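PDB 4Y9V: particle-associated lyase from Acinetobacter bacteriophage AP22, which binds the capsular saccharide of Acinetobacter baumannii as the phage tailspike and probably cleaves the polysaccharide as a lyase. Local coordinates for residues A334-N339 against T343-C348; S403-I408 against V419-G424; G435-R440 against V455-G460. All coordinates share one frame; numbering follows the deposited sequence. Where two conformers were deposited one is given.

Contact 1 of 3, residues A334-N339 against T343-C348; sequences ADMHGN and TVYDHC. With 49S (2-acetamido-2-deoxy-beta-D-mannopyranuronic acid), chain B.
A334, D335 and M336 meet Y345 in the pectin lyase-like beta-helix, where a loop after strand 323-327 runs opposite to strand 343-346 and packs on it. The tight part is centred on the Y345 ring. A334 CB sits over the middle of one face, 3.7 Å from the ring centroid, in a CH-pi contact. M336 comes in at the edge of the same ring. Its chain is extended beyond CG, and this carries CE to 3.5 Å from Y345 CD2 and alongside T343. The phenol end is polar but satisfied: Y345 OH donates to D335 O at 2.8 Å, tilted 29° from the carbonyl plane. V320 and I304 also touch Y345.

The loose part begins at H337. From here on, the loop makes no contact with segment 343-348. H337 belongs to the glycan pocket instead. Its ND1 donates to D335 OD2 on the syn side of the carboxylate. D335 OD1 and OD2 are further fixed by T354 and I304. A sugar acetamido group lies over one face of H337, and H337 NE2 is hydrogen-bonded to 49S O1 at 2.9 Å.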
ATOM      1  N   ALA A 334      -4.152  17.155   6.606  1.00  4.74           N
ATOM      2  CA  ALA A 334      -4.570  15.868   7.175  1.00  4.64           C
ATOM      3  C   ALA A 334      -4.437  15.930   8.693  1.00  4.81           C
ATOM      4  O   ALA A 334      -3.434  16.396   9.233  1.00  5.97           O
ATOM      5  CB  ALA A 334      -3.681  14.749   6.643  1.00  5.60           C
ATOM      6  N   ASP A 335      -5.457  15.421   9.382  1.00  4.57           N
ATOM      7  CA  ASP A 335      -5.463  15.442  10.823  1.00  4.52           C
ATOM      8  C   ASP A 335      -5.914  14.135  11.430  1.00  4.78           C
ATOM      9  O   ASP A 335      -6.769  13.404  10.898  1.00  5.11           O
ATOM     10  CB  ASP A 335      -6.394  16.578  11.322  1.00  5.17           C
ATOM     11  CG  ASP A 335      -6.783  16.460  12.804  1.00  5.21           C
ATOM     12  OD1 ASP A 335      -5.954  16.886  13.639  1.00  6.07           O
ATOM     13  OD2 ASP A 335      -7.904  15.929  13.059  1.00  5.71           O
ATOM     14  N   MET A 336      -5.387  13.889  12.635  1.00  4.59           N
ATOM     15  CA  MET A 336      -5.916  12.918  13.580  1.00  4.53           C
ATOM     16  C   MET A 336      -5.837  13.549  14.968  1.00  4.60           C
ATOM     17  O   MET A 336      -4.734  13.847  15.442  1.00  5.09           O
ATOM     18  CB  MET A 336      -5.127  11.595  13.592  1.00  4.88           C
ATOM     19  CG  MET A 336      -4.936  10.965  12.232  1.00  5.37           C
ATOM     20  SD  MET A 336      -3.998   9.433  12.431  1.00  6.38           S
ATOM     21  CE  MET A 336      -3.495   9.117  10.743  1.00  6.38           C
ATOM     22  N   HIS A 337      -6.983  13.736  15.625  1.00  4.52           N
ATOM     23  CA  HIS A 337      -7.030  14.187  17.000  1.00  4.67           C
ATOM     24  C   HIS A 337      -6.641  13.060  17.969  1.00  4.44           C
ATOM     25  O   HIS A 337      -6.539  11.881  17.605  1.00  4.63           O
ATOM     26  CB  HIS A 337      -8.438  14.706  17.351  1.00  5.06           C
ATOM     27  CG  HIS A 337      -8.763  16.055  16.832  1.00  5.41           C
ATOM     28  ND1 HIS A 337      -8.816  16.456  15.530  1.00  6.49           N
ATOM     29  CD2 HIS A 337      -9.116  17.145  17.548  1.00  6.27           C
ATOM     30  CE1 HIS A 337      -9.177  17.729  15.465  1.00  6.87           C
ATOM     31  NE2 HIS A 337      -9.385  18.154  16.679  1.00  6.63           N
ATOM     32  N   GLY A 338      -6.491  13.410  19.247  1.00  4.91           N
ATOM     33  CA  GLY A 338      -6.114  12.471  20.286  1.00  5.13           C
ATOM     34  C   GLY A 338      -7.142  11.427  20.685  1.00  4.70           C
ATOM     35  O   GLY A 338      -6.829  10.583  21.517  1.00  5.49           O
ATOM     36  N   ASN A 339      -8.337  11.439  20.097  0.54  4.47           N
ATOM     37  CA  ASN A 339      -9.265  10.332  20.242  0.54  4.91           C
ATOM     38  C   ASN A 339      -9.294   9.414  19.021  0.54  4.82           C
ATOM     39  O   ASN A 339     -10.287   8.708  18.861  0.54  5.97           O
ATOM     40  CB  ASN A 339     -10.683  10.825  20.550  0.54  5.41           C
ATOM     41  CG  ASN A 339     -11.293  11.472  19.306  0.54  5.69           C
ATOM     42  OD1 ASN A 339     -10.578  12.072  18.519  0.54  6.21           O
ATOM     43  ND2 ASN A 339     -12.609  11.377  19.193  0.54  8.30           N
ATOM     44  N   THR A 343      -5.797   4.317  12.446  1.00  4.72           N
ATOM     45  CA  THR A 343      -6.158   5.167  11.305  1.00  4.82           C
ATOM     46  C   THR A 343      -4.924   5.445  10.461  1.00  4.69           C
ATOM     47  O   THR A 343      -3.815   5.631  10.985  1.00  5.23           O
ATOM     48  CB  THR A 343      -6.849   6.432  11.826  1.00  5.28           C
ATOM     49  OG1 THR A 343      -8.102   6.035  12.393  1.00  5.72           O
ATOM     50  CG2 THR A 343      -7.180   7.428  10.739  1.00  5.82           C
ATOM     51  N   VAL A 344      -5.116   5.468   9.140  0.51  4.78           N
ATOM     52  CA  VAL A 344      -4.013   5.660   8.193  0.51  4.93           C
ATOM     53  C   VAL A 344      -4.448   6.629   7.081  0.51  4.39           C
ATOM     54  O   VAL A 344      -5.560   6.552   6.570  0.51  5.22           O
ATOM     55  CB  VAL A 344      -3.550   4.331   7.585  0.51  6.03           C
ATOM     56  CG1 VAL A 344      -4.688   3.541   6.966  0.51  7.96           C
ATOM     57  CG2 VAL A 344      -2.368   4.525   6.582  0.51  6.83           C
ATOM     58  N   TYR A 345      -3.500   7.484   6.718  1.00  4.55           N
ATOM     59  CA  TYR A 345      -3.473   8.208   5.446  1.00  4.45           C
ATOM     60  C   TYR A 345      -2.399   7.556   4.573  1.00  4.53           C
ATOM     61  O   TYR A 345      -1.235   7.471   4.993  1.00  4.97           O
ATOM     62  CB  TYR A 345      -3.165   9.681   5.607  1.00  4.91           C
ATOM     63  CG  TYR A 345      -4.208  10.526   6.294  1.00  4.64           C
ATOM     64  CD1 TYR A 345      -5.205  11.169   5.577  1.00  4.91           C
ATOM     65  CD2 TYR A 345      -4.201  10.702   7.675  1.00  5.13           C
ATOM     66  CE1 TYR A 345      -6.157  11.954   6.210  1.00  4.96           C
ATOM     67  CE2 TYR A 345      -5.132  11.491   8.319  1.00  5.08           C
ATOM     68  CZ  TYR A 345      -6.124  12.128   7.582  1.00  4.57           C
ATOM     69  OH  TYR A 345      -7.066  12.960   8.147  1.00  5.00           O
ATOM     70  N   ASP A 346      -2.786   7.095   3.389  1.00  4.75           N
ATOM     71  CA  ASP A 346      -1.895   6.372   2.467  1.00  4.83           C
ATOM     72  C   ASP A 346      -1.948   7.026   1.116  1.00  4.87           C
ATOM     73  O   ASP A 346      -3.022   7.304   0.575  1.00  5.56           O
ATOM     74  CB  ASP A 346      -2.347   4.916   2.368  1.00  6.11           C
ATOM     75  CG  ASP A 346      -1.400   4.029   1.574  1.00  7.98           C
ATOM     76  OD1 ASP A 346      -0.188   4.175   1.669  1.00  7.63           O
ATOM     77  OD2 ASP A 346      -1.880   3.076   0.934  1.00 16.78           O
ATOM     78  N   HIS A 347      -0.774   7.322   0.519  1.00  4.68           N
ATOM     79  CA  HIS A 347      -0.754   7.923  -0.832  1.00  5.17           C
ATOM     80  C   HIS A 347      -1.530   9.228  -0.850  1.00  5.15           C
ATOM     81  O   HIS A 347      -2.210   9.556  -1.830  1.00  6.80           O
ATOM     82  CB  HIS A 347      -1.206   6.917  -1.911  1.00  6.43           C
ATOM     83  CG  HIS A 347      -0.109   5.930  -2.273  1.00  7.52           C
ATOM     84  ND1 HIS A 347       0.065   4.640  -1.925  1.00 10.47           N
ATOM     85  CD2 HIS A 347       0.970   6.252  -3.030  1.00  7.89           C
ATOM     86  CE1 HIS A 347       1.214   4.182  -2.509  1.00  9.05           C
ATOM     87  NE2 HIS A 347       1.759   5.160  -3.152  1.00 11.59           N
ATOM     88  N   CYS A 348      -1.400  10.020   0.210  1.00  4.83           N
ATOM     89  CA  CYS A 348      -2.015  11.339   0.324  1.00  4.80           C
ATOM     90  C   CYS A 348      -0.944  12.420   0.294  1.00  4.69           C
ATOM     91  O   CYS A 348       0.241  12.155   0.512  1.00  5.81           O
ATOM     92  CB  CYS A 348      -2.818  11.459   1.616  1.00  5.07           C
ATOM     93  SG  CYS A 348      -4.252  10.360   1.730  1.00  5.60           S
TER
HETATM   94  C8  49S B   1     -11.878  16.076  18.893  1.00  6.02           C
HETATM   95  C7  49S B   1     -12.308  17.187  17.958  1.00  5.48           C
HETATM   96  O7  49S B   1     -12.480  16.971  16.739  1.00  5.81           O
HETATM   97  N2  49S B   1     -12.489  18.395  18.514  1.00  5.46           N
HETATM   98  C2  49S B   1     -12.834  19.580  17.755  1.00  5.40           C
HETATM   99  C3  49S B   1     -14.294  19.997  17.954  1.00  5.63           C
HETATM  100  O3  49S B   1     -15.182  18.951  17.559  1.00  6.07           O
HETATM  101  C1  49S B   1     -11.940  20.730  18.179  1.00  5.48           C
HETATM  102  O1  49S B   1     -10.582  20.412  18.076  1.00  5.80           O
HETATM  103  O5  49S B   1     -12.162  21.015  19.560  1.00  5.65           O
HETATM  104  C5  49S B   1     -13.488  21.533  19.769  1.00  5.87           C
HETATM  105  C6  49S B   1     -13.615  21.930  21.226  1.00  6.62           C
HETATM  106  O6A 49S B   1     -13.163  21.151  22.102  1.00  7.19           O
HETATM  107  O6B 49S B   1     -14.194  23.018  21.464  1.00  8.09           O
HETATM  108  C4  49S B   1     -14.534  20.487  19.379  1.00  5.64           C
HETATM  109  O4  49S B   1     -15.763  21.207  19.524  1.00  6.29           O

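Contact 2 of 3, residues S403-I408 against V419-G424; sequences SLVHGI and VKLDGG
V405 faces V419 and L421 across the interior of the parallel beta-helix. Strand 405-409 lies in one wall and strand 417-422 in another. No hydrogen bond joins the two segments, and the contact is purely apolar. It is also thin, burying 106 Å² in all.

V405 carries it with both methyls. Its CG1 is anti to the backbone N (chi1 -179°), and V419 takes the same conformation. With both residues so turned, V405 CG1 lies 4.3 Å from V419 CG1. The second methyl serves a different partner. V405 CG2 approaches L421 CD1 at 4.3 Å. L421 is stretched out, with chi1 at -167° and chi2 at 171°, and this puts CD1 at the far end of the side chain. The two branches of V405 thus divide the work, one methyl for each residue of the facing strand. L421 was modelled in two conformers, so its half of the contact is less certain than the valine pair.

L404 points the same way as V405 but stays more distant. L404 CD2 remains 4.7 Å from L421 CD1. L388 touches both V405 and L421, while I436 packs on L421 and I439 on V419. These residues extend the apolar interior beyond the two segments.

The extended chain of K420 reaches the third subunit, where K420 NZ makes a weak hydrogen bond to G460 O of that subunit.

The H406 ring is held within its own segment: S403 N donates to H406 ND1 at 2.9 Å, nearly straight and close to the ring plane.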
ATOM      1  N   SER A 403      11.578  19.189  15.247  1.00  5.17           N
ATOM      2  CA  SER A 403      12.177  18.201  14.381  1.00  5.01           C
ATOM      3  C   SER A 403      11.195  17.772  13.278  1.00  4.74           C
ATOM      4  O   SER A 403      10.027  18.121  13.278  1.00  5.21           O
ATOM      5  CB  SER A 403      12.593  17.001  15.206  1.00  5.07           C
ATOM      6  OG  SER A 403      13.734  17.274  16.008  1.00  6.38           O
ATOM      7  N   LEU A 404      11.717  16.994  12.329  1.00  4.55           N
ATOM      8  CA  LEU A 404      10.869  16.502  11.242  1.00  4.63           C
ATOM      9  C   LEU A 404       9.585  15.850  11.804  1.00  4.52           C
ATOM     10  O   LEU A 404       8.476  16.124  11.326  1.00  4.65           O
ATOM     11  CB  LEU A 404      11.640  15.503  10.385  1.00  4.81           C
ATOM     12  CG  LEU A 404      10.876  15.050   9.125  1.00  5.28           C
ATOM     13  CD1 LEU A 404      10.937  16.098   8.067  1.00  6.76           C
ATOM     14  CD2 LEU A 404      11.462  13.714   8.616  1.00  5.81           C
ATOM     15  N   VAL A 405       9.795  14.976  12.769  1.00  4.43           N
ATOM     16  CA  VAL A 405       8.762  14.245  13.496  1.00  4.52           C
ATOM     17  C   VAL A 405       9.001  14.583  14.970  1.00  4.55           C
ATOM     18  O   VAL A 405      10.080  14.336  15.477  1.00  5.33           O
ATOM     19  CB  VAL A 405       8.920  12.731  13.266  1.00  5.20           C
ATOM     20  CG1 VAL A 405       7.829  11.984  14.020  1.00  6.01           C
ATOM     21  CG2 VAL A 405       8.937  12.389  11.780  1.00  5.71           C
ATOM     22  N   HIS A 406       7.986  15.182  15.623  1.00  4.58           N
ATOM     23  CA  HIS A 406       8.202  15.708  16.949  1.00  4.52           C
ATOM     24  C   HIS A 406       7.006  15.362  17.831  1.00  4.66           C
ATOM     25  O   HIS A 406       5.868  15.565  17.417  1.00  5.68           O
ATOM     26  CB  HIS A 406       8.404  17.239  16.898  1.00  5.14           C
ATOM     27  CG  HIS A 406       9.176  17.807  18.031  1.00  5.45           C
ATOM     28  ND1 HIS A 406      10.403  18.384  17.814  1.00  6.01           N
ATOM     29  CD2 HIS A 406       8.907  17.867  19.366  1.00  6.84           C
ATOM     30  CE1 HIS A 406      10.840  18.777  18.986  1.00  6.76           C
ATOM     31  NE2 HIS A 406       9.966  18.504  19.944  1.00  7.15           N
ATOM     32  N   GLY A 407       7.308  14.856  19.008  1.00  5.30           N
ATOM     33  CA  GLY A 407       6.269  14.564  19.985  1.00  5.78           C
ATOM     34  C   GLY A 407       6.560  15.231  21.306  1.00  5.07           C
ATOM     35  O   GLY A 407       7.714  15.311  21.732  1.00  5.71           O
ATOM     36  N   ILE A 408       5.493  15.683  21.956  1.00  5.58           N
ATOM     37  CA  ILE A 408       5.563  16.270  23.286  1.00  5.89           C
ATOM     38  C   ILE A 408       4.592  15.506  24.173  1.00  5.51           C
ATOM     39  O   ILE A 408       3.415  15.416  23.921  1.00  7.53           O
ATOM     40  CB  ILE A 408       5.163  17.756  23.282  1.00  7.93           C
ATOM     41  CG1 ILE A 408       6.006  18.562  22.294  1.00  9.36           C
ATOM     42  CG2 ILE A 408       5.198  18.286  24.702  1.00 11.00           C
ATOM     43  CD1 ILE A 408       7.453  18.725  22.647  1.00  9.86           C
ATOM     44  N   VAL A 419       7.727   5.238  17.845  1.00  5.13           N
ATOM     45  CA  VAL A 419       7.768   5.881  16.528  1.00  5.54           C
ATOM     46  C   VAL A 419       8.546   4.970  15.586  1.00  5.27           C
ATOM     47  O   VAL A 419       9.708   4.664  15.914  1.00  6.72           O
ATOM     48  CB  VAL A 419       8.415   7.272  16.574  1.00  6.43           C
ATOM     49  CG1 VAL A 419       8.490   7.867  15.167  1.00  7.89           C
ATOM     50  CG2 VAL A 419       7.672   8.197  17.515  1.00  9.12           C
ATOM     51  N   LYS A 420       7.944   4.608  14.478  0.54  5.12           N
ATOM     52  CA  LYS A 420       8.537   3.660  13.528  0.54  5.31           C
ATOM     53  C   LYS A 420       8.593   4.314  12.145  0.54  5.03           C
ATOM     54  O   LYS A 420       7.598   4.346  11.438  0.54  4.81           O
ATOM     55  CB  LYS A 420       7.767   2.340  13.471  0.54  6.45           C
ATOM     56  CG  LYS A 420       8.515   1.180  12.852  0.54  8.03           C
ATOM     57  CD  LYS A 420       7.865  -0.204  13.085  0.54  9.38           C
ATOM     58  CE  LYS A 420       8.748  -1.324  12.625  0.54 12.09           C
ATOM     59  NZ  LYS A 420       8.079  -2.625  12.917  0.54 15.28           N
ATOM     60  N   LEU A 421       9.775   4.864  11.788  0.70  4.87           N
ATOM     61  CA  LEU A 421       9.990   5.568  10.520  0.70  4.93           C
ATOM     62  C   LEU A 421      10.781   4.595   9.650  0.70  4.99           C
ATOM     63  O   LEU A 421      11.933   4.309   9.931  0.70  5.66           O
ATOM     64  CB  LEU A 421      10.708   6.887  10.787  0.70  5.26           C
ATOM     65  CG  LEU A 421      10.721   7.883   9.621  0.70  5.63           C
ATOM     66  CD1 LEU A 421      11.276   9.222  10.142  0.70  8.88           C
ATOM     67  CD2 LEU A 421      11.523   7.429   8.411  0.70  6.32           C
ATOM     68  N   ASP A 422      10.093   4.062   8.644  1.00  5.30           N
ATOM     69  CA  ASP A 422      10.575   2.952   7.824  1.00  5.33           C
ATOM     70  C   ASP A 422      10.598   3.398   6.370  1.00  4.94           C
ATOM     71  O   ASP A 422       9.551   3.479   5.725  1.00  5.63           O
ATOM     72  CB  ASP A 422       9.671   1.757   8.027  1.00  6.27           C
ATOM     73  CG  ASP A 422       9.995   0.525   7.281  1.00  7.26           C
ATOM     74  OD1 ASP A 422      11.084   0.424   6.707  1.00  8.00           O
ATOM     75  OD2 ASP A 422       9.091  -0.398   7.254  1.00 10.38           O
ATOM     76  N   GLY A 423      11.785   3.708   5.867  1.00  5.15           N
ATOM     77  CA  GLY A 423      11.954   4.131   4.515  1.00  5.22           C
ATOM     78  C   GLY A 423      11.491   5.569   4.266  1.00  4.91           C
ATOM     79  O   GLY A 423      11.016   6.260   5.132  1.00  6.68           O
ATOM     80  N   GLY A 424      11.649   5.975   3.010  1.00  5.84           N
ATOM     81  CA  GLY A 424      11.211   7.248   2.513  1.00  6.05           C
ATOM     82  C   GLY A 424      12.379   8.160   2.157  1.00  5.21           C
ATOM     83  O   GLY A 424      13.541   7.742   2.075  1.00  5.96           O
TER

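Contact 3 of 3, residues G435-R440 against V455-G460; sequences GIVTIR and VHITGG
V437 and V455 share one first torsion: in each, CG1 is anti to the backbone N, with chi1 at 178° and 176°. This sets the two CG1 methyls alongside each other as the side chains pass in opposite directions, and V437 CG1 lies 4.0 Å from V455 CG1. I457 reaches its partner differently. CG1 is anti to the carbonyl carbon, and chi2 at 177° extends the chain. The terminal methyl then reaches inward, with I457 CD1 at 3.8 Å from V437 CG2. V437 thus uses one methyl for each of two residues on the facing strand. Both separations are ordinary for carbon atoms in van der Waals contact.

There is no hydrogen bond between the segments. All three residues are buried, and 149 Å² of surface is lost between them. The contact belongs to the hydrophobic interior of the beta-helix, where two of its walls face each other.

The chain turns a corner at I436 and V437. I436 starts toward the facing strand, but its end leads away, and I436 CG2 stays 4.8 Å from I457 CD1. That side chain packs instead among L404, F465, L468 and W471. T438 points away from the contact, and its OG1 is hydrogen-bonded to H470 NE2. In the fold, strand 435-441 lies between strands 405-409 and 470-476, while strand 453-458 lies between strands 417-422 and 486-496.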
ATOM      1  N   GLY A 435      16.867  17.922  13.711  1.00  5.39           N
ATOM      2  CA  GLY A 435      16.575  16.576  14.148  1.00  5.18           C
ATOM      3  C   GLY A 435      15.519  15.920  13.255  1.00  4.63           C
ATOM      4  O   GLY A 435      14.646  16.581  12.722  1.00  5.05           O
ATOM      5  N   ILE A 436      15.619  14.577  13.158  1.00  4.70           N
ATOM      6  CA  ILE A 436      14.596  13.802  12.442  1.00  4.39           C
ATOM      7  C   ILE A 436      13.472  13.400  13.362  1.00  4.45           C
ATOM      8  O   ILE A 436      12.329  13.806  13.137  1.00  6.30           O
ATOM      9  CB  ILE A 436      15.223  12.624  11.650  1.00  4.59           C
ATOM     10  CG1 ILE A 436      16.313  13.104  10.683  1.00  5.00           C
ATOM     11  CG2 ILE A 436      14.129  11.861  10.923  1.00  4.97           C
ATOM     12  CD1 ILE A 436      15.907  14.233   9.759  1.00  5.15           C
ATOM     13  N   VAL A 437      13.748  12.598  14.402  1.00  4.47           N
ATOM     14  CA  VAL A 437      12.736  12.241  15.402  1.00  4.51           C
ATOM     15  C   VAL A 437      13.191  12.754  16.751  1.00  4.61           C
ATOM     16  O   VAL A 437      14.269  12.407  17.225  1.00  5.47           O
ATOM     17  CB  VAL A 437      12.503  10.712  15.492  1.00  5.10           C
ATOM     18  CG1 VAL A 437      11.484  10.389  16.575  1.00  6.22           C
ATOM     19  CG2 VAL A 437      12.053  10.135  14.157  1.00  5.61           C
ATOM     20  N   THR A 438      12.338  13.581  17.366  1.00  4.69           N
ATOM     21  CA  THR A 438      12.550  14.037  18.739  1.00  4.77           C
ATOM     22  C   THR A 438      11.254  13.826  19.536  1.00  4.88           C
ATOM     23  O   THR A 438      10.193  14.255  19.094  1.00  5.54           O
ATOM     24  CB  THR A 438      12.941  15.513  18.799  1.00  5.42           C
ATOM     25  OG1 THR A 438      14.166  15.676  18.085  1.00  5.77           O
ATOM     26  CG2 THR A 438      13.094  16.011  20.231  1.00  6.73           C
ATOM     27  N   ILE A 439      11.371  13.191  20.692  0.80  4.72           N
ATOM     28  CA  ILE A 439      10.282  13.085  21.666  0.80  4.94           C
ATOM     29  C   ILE A 439      10.792  13.784  22.947  0.80  4.73           C
ATOM     30  O   ILE A 439      11.862  13.418  23.444  0.80  5.36           O
ATOM     31  CB  ILE A 439       9.905  11.641  21.967  0.80  5.36           C
ATOM     32  CG1 ILE A 439       9.549  10.834  20.689  0.80  6.95           C
ATOM     33  CG2 ILE A 439       8.803  11.602  23.044  0.80  7.64           C
ATOM     34  CD1 ILE A 439       8.256  11.306  20.023  0.80  8.74           C
ATOM     35  N   ARG A 440      10.012  14.735  23.469  1.00  4.73           N
ATOM     36  CA  ARG A 440      10.306  15.367  24.730  1.00  5.04           C
ATOM     37  C   ARG A 440       9.151  15.188  25.702  1.00  5.15           C
ATOM     38  O   ARG A 440       7.990  15.245  25.307  1.00  6.48           O
ATOM     39  CB  ARG A 440      10.568  16.867  24.603  1.00  5.56           C
ATOM     40  CG  ARG A 440      11.697  17.257  23.646  1.00  6.02           C
ATOM     41  CD  ARG A 440      13.064  16.809  24.068  1.00  5.79           C
ATOM     42  NE  ARG A 440      13.578  17.404  25.312  1.00  5.63           N
ATOM     43  CZ  ARG A 440      14.248  18.547  25.355  1.00  5.71           C
ATOM     44  NH1 ARG A 440      14.393  19.323  24.309  1.00  5.91           N
ATOM     45  NH2 ARG A 440      14.805  18.916  26.528  1.00  6.16           N
ATOM     46  N   VAL A 455      11.983   4.211  19.599  1.00  5.09           N
ATOM     47  CA  VAL A 455      12.096   4.817  18.277  1.00  4.78           C
ATOM     48  C   VAL A 455      12.811   3.834  17.379  1.00  4.92           C
ATOM     49  O   VAL A 455      13.810   3.231  17.780  1.00  6.33           O
ATOM     50  CB  VAL A 455      12.874   6.173  18.330  1.00  5.16           C
ATOM     51  CG1 VAL A 455      13.075   6.734  16.933  1.00  6.35           C
ATOM     52  CG2 VAL A 455      12.152   7.173  19.225  1.00  6.51           C
ATOM     53  N   HIS A 456      12.286   3.643  16.163  1.00  4.75           N
ATOM     54  CA  HIS A 456      12.805   2.651  15.210  1.00  4.94           C
ATOM     55  C   HIS A 456      12.868   3.325  13.867  1.00  4.57           C
ATOM     56  O   HIS A 456      11.818   3.616  13.271  1.00  5.71           O
ATOM     57  CB  HIS A 456      11.881   1.427  15.243  1.00  5.41           C
ATOM     58  CG  HIS A 456      12.370   0.217  14.498  1.00  5.47           C
ATOM     59  ND1 HIS A 456      11.721  -0.976  14.670  1.00  6.94           N
ATOM     60  CD2 HIS A 456      13.427   0.012  13.696  1.00  5.47           C
ATOM     61  CE1 HIS A 456      12.368  -1.869  13.941  1.00  7.26           C
ATOM     62  NE2 HIS A 456      13.412  -1.318  13.319  1.00  6.27           N
ATOM     63  N   ILE A 457      14.072   3.628  13.385  1.00  4.81           N
ATOM     64  CA  ILE A 457      14.315   4.311  12.126  1.00  4.68           C
ATOM     65  C   ILE A 457      15.155   3.373  11.249  1.00  4.98           C
ATOM     66  O   ILE A 457      16.223   2.944  11.643  1.00  5.69           O
ATOM     67  CB  ILE A 457      15.033   5.665  12.306  1.00  5.13           C
ATOM     68  CG1 ILE A 457      14.329   6.566  13.292  1.00  5.22           C
ATOM     69  CG2 ILE A 457      15.204   6.317  10.960  1.00  5.89           C
ATOM     70  CD1 ILE A 457      15.013   7.892  13.562  1.00  5.77           C
ATOM     71  N   THR A 458      14.589   3.010  10.093  1.00  4.83           N
ATOM     72  CA  THR A 458      15.124   1.903   9.329  1.00  5.03           C
ATOM     73  C   THR A 458      14.682   2.016   7.871  1.00  4.68           C
ATOM     74  O   THR A 458      14.096   3.023   7.455  1.00  5.19           O
ATOM     75  CB  THR A 458      14.673   0.582  10.009  1.00  5.62           C
ATOM     76  OG1 THR A 458      15.431  -0.502   9.474  1.00  6.02           O
ATOM     77  CG2 THR A 458      13.190   0.310   9.878  1.00  6.07           C
ATOM     78  N   GLY A 459      14.936   0.960   7.094  1.00  4.89           N
ATOM     79  CA  GLY A 459      14.348   0.880   5.774  1.00  5.44           C
ATOM     80  C   GLY A 459      15.008   1.684   4.703  1.00  5.16           C
ATOM     81  O   GLY A 459      14.423   1.914   3.646  1.00  6.38           O
ATOM     82  N   GLY A 460      16.243   2.172   4.960  1.00  5.47           N
ATOM     83  CA  GLY A 460      16.955   2.886   3.916  1.00  6.45           C
ATOM     84  C   GLY A 460      16.409   4.266   3.647  1.00  6.39           C
ATOM     85  O   GLY A 460      16.566   4.786   2.538  1.00  8.87           O
TER

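In the fold
The three contacts follow one another along the chain, all within the pectin lyase-like range. Contact 1 is nearest the middle of the chain and holds H337 of the glycan pocket. Its centre is about 14 Å from that of contact 2 and about 19 Å from that of contact 3. It touches neither. Contacts 2 and 3 are adjacent, with centres about 5 Å apart. Strand 405-409 pairs in parallel with 435-441, and strand 417-422 with 453-458. Contact 3 therefore repeats contact 2 one turn farther along the beta-helix. This is consistent with an apolar interior that runs on through successive turns, on the C-terminal side of the pocket.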